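Local coordinates for protein eukaryotic translation initiation factor 5A-2 (Arabidopsis thaliana, PDB 3HKS) that promotes translation elongation and termination by binding between the ribosomal exit and peptidyl sites and rescuing ribosomes stalled on polyproline and other difficult motifs, at residues V52-T57 and A63-V68; G32-G37 and C88-V93. All coordinates share one frame; numbering follows the deposited sequence.

Contact 1 is a surface contact and contact 2 a buried one. Contact 1 and the loop 32-37 belong to the SH3-like N-terminal part of the protein, while 88-93 lies on strand 87-103. Contact 1 pairs two neighbouring strands of a beta hairpin, so backbone hydrogen bonds dominate it, with polar side chains on one face. Contact 2 brings together segments far apart in sequence, a loop and that strand, through three apolar side chains. The two meet in the core: Phe67 CE1 of contact 1 lies 3.7 Å from Ile34 CB and Phe67 CE2 3.9 Å from Cys88 SG. The apolar face of the hairpin thus continues into the packing of contact 2.

Contact 1 of 2, residues V52-T57 and A63-V68; sequences VSTSKT and AKCHFV
Ser55 and His66 meet on one face of this antiparallel hairpin ladder. Ser55 OG reaches the edge of the imidazole, near the ring plane, and shares a hydrogen bond with His66 NE2 at 2.6 Å. A chi1 of 65° sets OG between the backbone N and the carbonyl carbon and turns it to the ring. Ser53 lies on the same face, its OG 3.6 Å from His66 CB. Water 1 bridges this OG to His66 O. Lys64 runs toward the hairpin end and bends at chi3 and chi4. Lys64 NZ donates to Thr57 OG1 at 2.8 Å, and water 2 links NZ to Thr57 N. Beneath these groups, two pairs of backbone bonds join Ser53 with His66 and Ser55 with Lys64. The short one, His66 N to Ser53 O, is 2.6 Å and nearly straight at 169°. Val52, Thr54, Cys65 and Phe67 occupy the other face. Val52 and Phe67 run alongside each other, with Val52 CG1 4.1 Å from Phe67 CE1. The loop of the hairpin holds Lys59, probably the lysine that becomes hypusine, as in its relatives; it is unmodified here. Strand 77-83 flanks strand 64-71 on its other edge, pairing Cys65 with Val82 and Phe67 with Asp80.

Contact 2 of 2, residues G32-G37 and C88-V93; sequences GNIRKG and CDVPHV. With EDO (1,2-ethanediol), chain C.
Ile34 makes the whole cross-segment contact, and it is apolar. Ile34 CD1 lies 3.6 Å from Val90 CG2 and 4.2 Å from Cys88 CB. All three residues are buried, and their side chains leave the backbone toward the opposing segment. The Ile34 and Val90 side chains run antiparallel past one another, so the end of the isoleucine lies against one branch of the valine. In Ile34, CG1 sits anti to the carbonyl carbon (chi1 -48°), and CD1 extends from it to the strand.

The Arg35 side chain bonds back to its own loop. Arg35 folds back through a bend at chi2, and its NH1 donates to Gly32 O at 2.9 Å and to Ile34 O at 3.1 Å. Gly32 O is nearly coplanar with the guanidinium, whereas Ile34 O sits somewhat off its plane; Asn33 O stands over one face, near the border of the group. NH1 lies above both carbonyl planes, more so for Ile34 O.

The bound ethanediol probably came from the crystallisation liquor. Arg35 N donates to its O1 at 2.9 Å, almost straight at 171°.

Strand 26-30 pairs with strand 87-103 here: Cys88 bonds to Gln29 and Val90 to Tyr27 through the backbone. Ile34 also touches Gln29, and Cys88 packs on Ile40 of strand 39-42. Ile34 thus packs against the antiparallel pair formed by strands 26-30 and 87-103.

Contact 1 of 2, residues V52-T57 and A63-V68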
ATOM      1  N   VAL A  52     -14.321 -10.632   8.068  1.00 22.79           N
ATOM      2  CA  VAL A  52     -14.637 -10.266   9.450  1.00 22.26           C
ATOM      3  C   VAL A  52     -15.749 -11.168   9.957  1.00 22.10           C
ATOM      4  O   VAL A  52     -16.800 -11.280   9.317  1.00 21.58           O
ATOM      5  CB  VAL A  52     -15.161  -8.804   9.584  1.00 22.66           C
ATOM      6  CG1 VAL A  52     -15.363  -8.440  11.064  1.00 22.50           C
ATOM      7  CG2 VAL A  52     -14.228  -7.805   8.897  1.00 22.00           C
ATOM      8  N   SER A  53     -15.520 -11.801  11.110  1.00 21.34           N
ATOM      9  CA  SER A  53     -16.607 -12.467  11.836  1.00 20.90           C
ATOM     10  C   SER A  53     -16.595 -12.139  13.338  1.00 20.60           C
ATOM     11  O   SER A  53     -15.579 -11.696  13.888  1.00 20.71           O
ATOM     12  CB  SER A  53     -16.607 -13.983  11.588  1.00 20.51           C
ATOM     13  OG  SER A  53     -15.429 -14.596  12.063  1.00 21.10           O
ATOM     14  N   THR A  54     -17.729 -12.338  13.995  1.00 20.21           N
ATOM     15  CA  THR A  54     -17.835 -12.037  15.422  1.00 19.91           C
ATOM     16  C   THR A  54     -18.231 -13.278  16.199  1.00 19.85           C
ATOM     17  O   THR A  54     -18.840 -14.195  15.640  1.00 19.49           O
ATOM     18  CB  THR A  54     -18.848 -10.900  15.705  1.00 20.12           C
ATOM     19  OG1 THR A  54     -20.112 -11.244  15.143  1.00 20.05           O
ATOM     20  CG2 THR A  54     -18.374  -9.567  15.103  1.00 18.52           C
ATOM     21  N   SER A  55     -17.859 -13.305  17.479  1.00 19.37           N
ATOM     22  CA  SER A  55     -18.316 -14.338  18.414  1.00 18.96           C
ATOM     23  C   SER A  55     -18.563 -13.718  19.784  1.00 18.73           C
ATOM     24  O   SER A  55     -17.985 -12.682  20.130  1.00 18.64           O
ATOM     25  CB  SER A  55     -17.319 -15.514  18.513  1.00 18.99           C
ATOM     26  OG  SER A  55     -16.075 -15.116  19.059  1.00 18.51           O
ATOM     27  N   LYS A  56     -19.432 -14.348  20.561  1.00 17.65           N
ATOM     28  CA  LYS A  56     -19.758 -13.834  21.873  1.00 16.64           C
ATOM     29  C   LYS A  56     -19.874 -14.960  22.909  1.00 16.18           C
ATOM     30  O   LYS A  56     -20.483 -16.009  22.643  1.00 15.38           O
ATOM     31  CB  LYS A  56     -21.036 -13.016  21.773  1.00 17.56           C
ATOM     32  CG  LYS A  56     -21.583 -12.448  23.079  1.00 17.14           C
ATOM     33  CD  LYS A  56     -22.934 -11.765  22.822  1.00 15.23           C
ATOM     34  CE  LYS A  56     -22.717 -10.402  22.189  1.00 14.99           C
ATOM     35  NZ  LYS A  56     -23.986  -9.649  21.972  1.00 16.59           N
ATOM     36  N   THR A  57     -19.253 -14.736  24.067  1.00 14.89           N
ATOM     37  CA  THR A  57     -19.371 -15.631  25.206  1.00 14.29           C
ATOM     38  C   THR A  57     -20.739 -15.501  25.884  1.00 15.09           C
ATOM     39  O   THR A  57     -20.968 -14.578  26.676  1.00 14.68           O
ATOM     40  CB  THR A  57     -18.240 -15.380  26.217  1.00 14.40           C
ATOM     41  OG1 THR A  57     -16.982 -15.576  25.564  1.00 12.12           O
ATOM     42  CG2 THR A  57     -18.353 -16.322  27.443  1.00 12.88           C
ATOM     43  N   ALA A  63     -18.987  -8.877  22.000  1.00 14.67           N
ATOM     44  CA  ALA A  63     -18.515  -9.470  20.759  1.00 14.77           C
ATOM     45  C   ALA A  63     -17.019  -9.325  20.622  1.00 15.16           C
ATOM     46  O   ALA A  63     -16.441  -8.291  20.998  1.00 14.88           O
ATOM     47  CB  ALA A  63     -19.231  -8.838  19.551  1.00 15.08           C
ATOM     48  N   LYS A  64     -16.397 -10.382  20.106  1.00 15.38           N
ATOM     49  CA  LYS A  64     -15.022 -10.351  19.672  1.00 16.22           C
ATOM     50  C   LYS A  64     -15.068 -10.335  18.163  1.00 16.25           C
ATOM     51  O   LYS A  64     -15.947 -10.963  17.557  1.00 16.21           O
ATOM     52  CB  LYS A  64     -14.249 -11.586  20.179  1.00 16.61           C
ATOM     53  CG  LYS A  64     -14.105 -11.608  21.690  1.00 18.62           C
ATOM     54  CD  LYS A  64     -13.881 -12.985  22.268  1.00 20.02           C
ATOM     55  CE  LYS A  64     -15.164 -13.763  22.391  1.00 21.48           C
ATOM     56  NZ  LYS A  64     -15.267 -14.340  23.748  1.00 17.89           N
ATOM     57  N   CYS A  65     -14.138  -9.600  17.563  1.00 16.31           N
ATOM     58  CA  CYS A  65     -13.996  -9.551  16.104  1.00 16.51           C
ATOM     59  C   CYS A  65     -12.836 -10.428  15.680  1.00 16.70           C
ATOM     60  O   CYS A  65     -11.733 -10.305  16.208  1.00 15.39           O
ATOM     61  CB  CYS A  65     -13.770  -8.121  15.631  1.00 15.92           C
ATOM     62  SG  CYS A  65     -15.131  -7.028  15.996  1.00 17.68           S
ATOM     63  N   HIS A  66     -13.108 -11.321  14.730  1.00 17.36           N
ATOM     64  CA  HIS A  66     -12.113 -12.244  14.207  1.00 18.18           C
ATOM     65  C   HIS A  66     -11.730 -11.757  12.811  1.00 17.65           C
ATOM     66  O   HIS A  66     -12.558 -11.753  11.904  1.00 17.69           O
ATOM     67  CB  HIS A  66     -12.693 -13.676  14.140  1.00 19.03           C
ATOM     68  CG  HIS A  66     -13.220 -14.188  15.448  1.00 21.81           C
ATOM     69  ND1 HIS A  66     -12.821 -15.390  15.993  1.00 24.47           N
ATOM     70  CD2 HIS A  66     -14.103 -13.654  16.329  1.00 23.25           C
ATOM     71  CE1 HIS A  66     -13.434 -15.573  17.150  1.00 24.56           C
ATOM     72  NE2 HIS A  66     -14.215 -14.533  17.378  1.00 23.56           N
ATOM     73  N   PHE A  67     -10.478 -11.353  12.642  1.00 17.48           N
ATOM     74  CA  PHE A  67     -10.016 -10.795  11.361  1.00 17.32           C
ATOM     75  C   PHE A  67      -9.174 -11.766  10.555  1.00 17.73           C
ATOM     76  O   PHE A  67      -8.273 -12.416  11.092  1.00 17.81           O
ATOM     77  CB  PHE A  67      -9.207  -9.509  11.583  1.00 16.19           C
ATOM     78  CG  PHE A  67     -10.000  -8.408  12.215  1.00 15.44           C
ATOM     79  CD1 PHE A  67     -11.037  -7.803  11.530  1.00 12.97           C
ATOM     80  CD2 PHE A  67      -9.722  -7.990  13.507  1.00 14.68           C
ATOM     81  CE1 PHE A  67     -11.787  -6.793  12.119  1.00 13.35           C
ATOM     82  CE2 PHE A  67     -10.465  -6.968  14.103  1.00 13.62           C
ATOM     83  CZ  PHE A  67     -11.493  -6.374  13.409  1.00 12.91           C
ATOM     84  N   VAL A  68      -9.462 -11.842   9.258  1.00 18.09           N
ATOM     85  CA  VAL A  68      -8.507 -12.406   8.293  1.00 18.67           C
ATOM     86  C   VAL A  68      -8.097 -11.258   7.363  1.00 18.65           C
ATOM     87  O   VAL A  68      -8.949 -10.570   6.811  1.00 18.59           O
ATOM     88  CB  VAL A  68      -9.095 -13.610   7.483  1.00 18.83           C
ATOM     89  CG1 VAL A  68      -8.034 -14.224   6.573  1.00 18.52           C
ATOM     90  CG2 VAL A  68      -9.658 -14.681   8.425  1.00 18.40           C
TER
HETATM   91  O   HOH W   1     -12.870 -14.233  10.309  1.00 30.46           O
HETATM   92  O   HOH W   2     -17.474 -12.490  24.394  1.00  8.95           O

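Contact 2 of 2, residues G32-G37 and C88-V93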
ATOM      1  N   GLY A  32     -14.767  -3.152  16.331  1.00 13.62           N
ATOM      2  CA  GLY A  32     -16.160  -3.252  15.861  1.00 13.99           C
ATOM      3  C   GLY A  32     -16.499  -2.349  14.682  1.00 14.40           C
ATOM      4  O   GLY A  32     -17.517  -2.539  14.009  1.00 14.55           O
ATOM      5  N   ASN A  33     -15.646  -1.364  14.423  1.00 15.11           N
ATOM      6  CA  ASN A  33     -15.838  -0.449  13.281  1.00 15.86           C
ATOM      7  C   ASN A  33     -15.079  -0.877  12.019  1.00 15.58           C
ATOM      8  O   ASN A  33     -15.313  -0.334  10.956  1.00 16.28           O
ATOM      9  CB  ASN A  33     -15.455   0.987  13.661  1.00 15.83           C
ATOM     10  CG  ASN A  33     -16.603   1.753  14.296  1.00 16.71           C
ATOM     11  OD1 ASN A  33     -17.687   1.847  13.729  1.00 19.95           O
ATOM     12  ND2 ASN A  33     -16.362   2.317  15.472  1.00 16.30           N
ATOM     13  N   ILE A  34     -14.180  -1.847  12.149  1.00 15.74           N
ATOM     14  CA  ILE A  34     -13.416  -2.358  11.012  1.00 15.89           C
ATOM     15  C   ILE A  34     -14.301  -3.174  10.066  1.00 16.81           C
ATOM     16  O   ILE A  34     -15.103  -4.014  10.502  1.00 16.75           O
ATOM     17  CB  ILE A  34     -12.193  -3.209  11.448  1.00 15.70           C
ATOM     18  CG1 ILE A  34     -11.365  -2.508  12.541  1.00 14.73           C
ATOM     19  CG2 ILE A  34     -11.329  -3.618  10.230  1.00 15.34           C
ATOM     20  CD1 ILE A  34     -10.527  -1.372  12.091  1.00 12.62           C
ATOM     21  N   ARG A  35     -14.144  -2.911   8.771  1.00 17.56           N
ATOM     22  CA  ARG A  35     -14.952  -3.531   7.735  1.00 18.72           C
ATOM     23  C   ARG A  35     -14.074  -4.226   6.697  1.00 19.24           C
ATOM     24  O   ARG A  35     -12.922  -3.836   6.465  1.00 18.88           O
ATOM     25  CB  ARG A  35     -15.838  -2.488   7.050  1.00 19.13           C
ATOM     26  CG  ARG A  35     -16.879  -1.822   7.950  1.00 20.63           C
ATOM     27  CD  ARG A  35     -18.050  -2.765   8.315  1.00 24.65           C
ATOM     28  NE  ARG A  35     -18.979  -2.118   9.250  1.00 27.64           N
ATOM     29  CZ  ARG A  35     -18.914  -2.220  10.579  1.00 28.64           C
ATOM     30  NH1 ARG A  35     -17.977  -2.961  11.164  1.00 29.28           N
ATOM     31  NH2 ARG A  35     -19.790  -1.570  11.328  1.00 29.45           N
ATOM     32  N   LYS A  36     -14.637  -5.269   6.092  1.00 19.90           N
ATOM     33  CA  LYS A  36     -14.034  -5.959   4.960  1.00 20.90           C
ATOM     34  C   LYS A  36     -13.683  -4.928   3.885  1.00 20.03           C
ATOM     35  O   LYS A  36     -14.511  -4.095   3.520  1.00 20.12           O
ATOM     36  CB  LYS A  36     -15.012  -7.015   4.414  1.00 21.09           C
ATOM     37  CG  LYS A  36     -14.446  -7.883   3.287  1.00 25.17           C
ATOM     38  CD  LYS A  36     -15.516  -8.821   2.715  1.00 30.75           C
ATOM     39  CE  LYS A  36     -15.083  -9.453   1.379  1.00 33.78           C
ATOM     40  NZ  LYS A  36     -16.149 -10.368   0.810  1.00 34.79           N
ATOM     41  N   GLY A  37     -12.451  -4.970   3.406  1.00 19.87           N
ATOM     42  CA  GLY A  37     -11.978  -3.986   2.422  1.00 19.66           C
ATOM     43  C   GLY A  37     -11.205  -2.825   3.030  1.00 19.36           C
ATOM     44  O   GLY A  37     -10.531  -2.086   2.308  1.00 20.19           O
ATOM     45  N   CYS A  88      -8.099  -1.248  17.217  1.00 14.48           N
ATOM     46  CA  CYS A  88      -7.062  -1.739  16.326  1.00 15.54           C
ATOM     47  C   CYS A  88      -6.209  -0.539  15.952  1.00 15.47           C
ATOM     48  O   CYS A  88      -6.651   0.600  16.063  1.00 15.40           O
ATOM     49  CB  CYS A  88      -7.697  -2.340  15.074  1.00 16.12           C
ATOM     50  SG  CYS A  88      -8.569  -3.852  15.418  1.00 19.10           S
ATOM     51  N   ASP A  89      -4.979  -0.795  15.548  1.00 15.91           N
ATOM     52  CA  ASP A  89      -4.211   0.194  14.791  1.00 16.49           C
ATOM     53  C   ASP A  89      -4.551   0.043  13.317  1.00 15.68           C
ATOM     54  O   ASP A  89      -4.474  -1.043  12.772  1.00 15.65           O
ATOM     55  CB  ASP A  89      -2.720   0.003  15.019  1.00 16.71           C
ATOM     56  CG  ASP A  89      -2.300   0.418  16.395  1.00 18.95           C
ATOM     57  OD1 ASP A  89      -2.772   1.477  16.877  1.00 20.39           O
ATOM     58  OD2 ASP A  89      -1.487  -0.306  16.989  1.00 20.80           O
ATOM     59  N   VAL A  90      -4.968   1.133  12.695  1.00 15.23           N
ATOM     60  CA  VAL A  90      -5.283   1.130  11.277  1.00 14.86           C
ATOM     61  C   VAL A  90      -4.195   1.904  10.528  1.00 15.10           C
ATOM     62  O   VAL A  90      -3.954   3.061  10.837  1.00 15.16           O
ATOM     63  CB  VAL A  90      -6.679   1.739  10.989  1.00 14.71           C
ATOM     64  CG1 VAL A  90      -6.951   1.788   9.475  1.00 13.38           C
ATOM     65  CG2 VAL A  90      -7.773   0.942  11.710  1.00 14.12           C
ATOM     66  N   PRO A  91      -3.538   1.268   9.535  1.00 15.33           N
ATOM     67  CA  PRO A  91      -2.473   1.989   8.824  1.00 15.43           C
ATOM     68  C   PRO A  91      -3.055   2.951   7.789  1.00 15.71           C
ATOM     69  O   PRO A  91      -4.069   2.647   7.164  1.00 15.58           O
ATOM     70  CB  PRO A  91      -1.702   0.863   8.128  1.00 15.27           C
ATOM     71  CG  PRO A  91      -2.769  -0.168   7.813  1.00 15.25           C
ATOM     72  CD  PRO A  91      -3.738  -0.094   8.997  1.00 15.12           C
ATOM     73  N   HIS A  92      -2.444   4.118   7.631  1.00 16.36           N
ATOM     74  CA  HIS A  92      -2.751   4.953   6.465  1.00 17.17           C
ATOM     75  C   HIS A  92      -2.193   4.245   5.232  1.00 17.33           C
ATOM     76  O   HIS A  92      -1.079   3.710   5.268  1.00 17.23           O
ATOM     77  CB  HIS A  92      -2.097   6.331   6.587  1.00 17.10           C
ATOM     78  CG  HIS A  92      -2.731   7.217   7.607  1.00 17.77           C
ATOM     79  ND1 HIS A  92      -3.970   7.796   7.426  1.00 18.22           N
ATOM     80  CD2 HIS A  92      -2.283   7.652   8.808  1.00 16.94           C
ATOM     81  CE1 HIS A  92      -4.259   8.541   8.476  1.00 18.18           C
ATOM     82  NE2 HIS A  92      -3.255   8.464   9.330  1.00 18.51           N
ATOM     83  N   VAL A  93      -2.982   4.202   4.170  1.00 18.12           N
ATOM     84  CA  VAL A  93      -2.552   3.595   2.916  1.00 19.55           C
ATOM     85  C   VAL A  93      -2.805   4.616   1.817  1.00 20.85           C
ATOM     86  O   VAL A  93      -3.927   5.083   1.641  1.00 20.87           O
ATOM     87  CB  VAL A  93      -3.279   2.246   2.592  1.00 19.40           C
ATOM     88  CG1 VAL A  93      -2.773   1.659   1.251  1.00 18.54           C
ATOM     89  CG2 VAL A  93      -3.083   1.228   3.723  1.00 18.60           C
TER
HETATM   90  C1  EDO C 160     -13.180   0.210   7.741  1.00 26.46           C
HETATM   91  O1  EDO C 160     -12.238  -0.791   8.149  1.00 23.35           O
HETATM   92  C2  EDO C 160     -13.469   1.092   8.944  1.00 28.20           C
HETATM   93  O2  EDO C 160     -14.489   2.053   8.625  1.00 32.08           O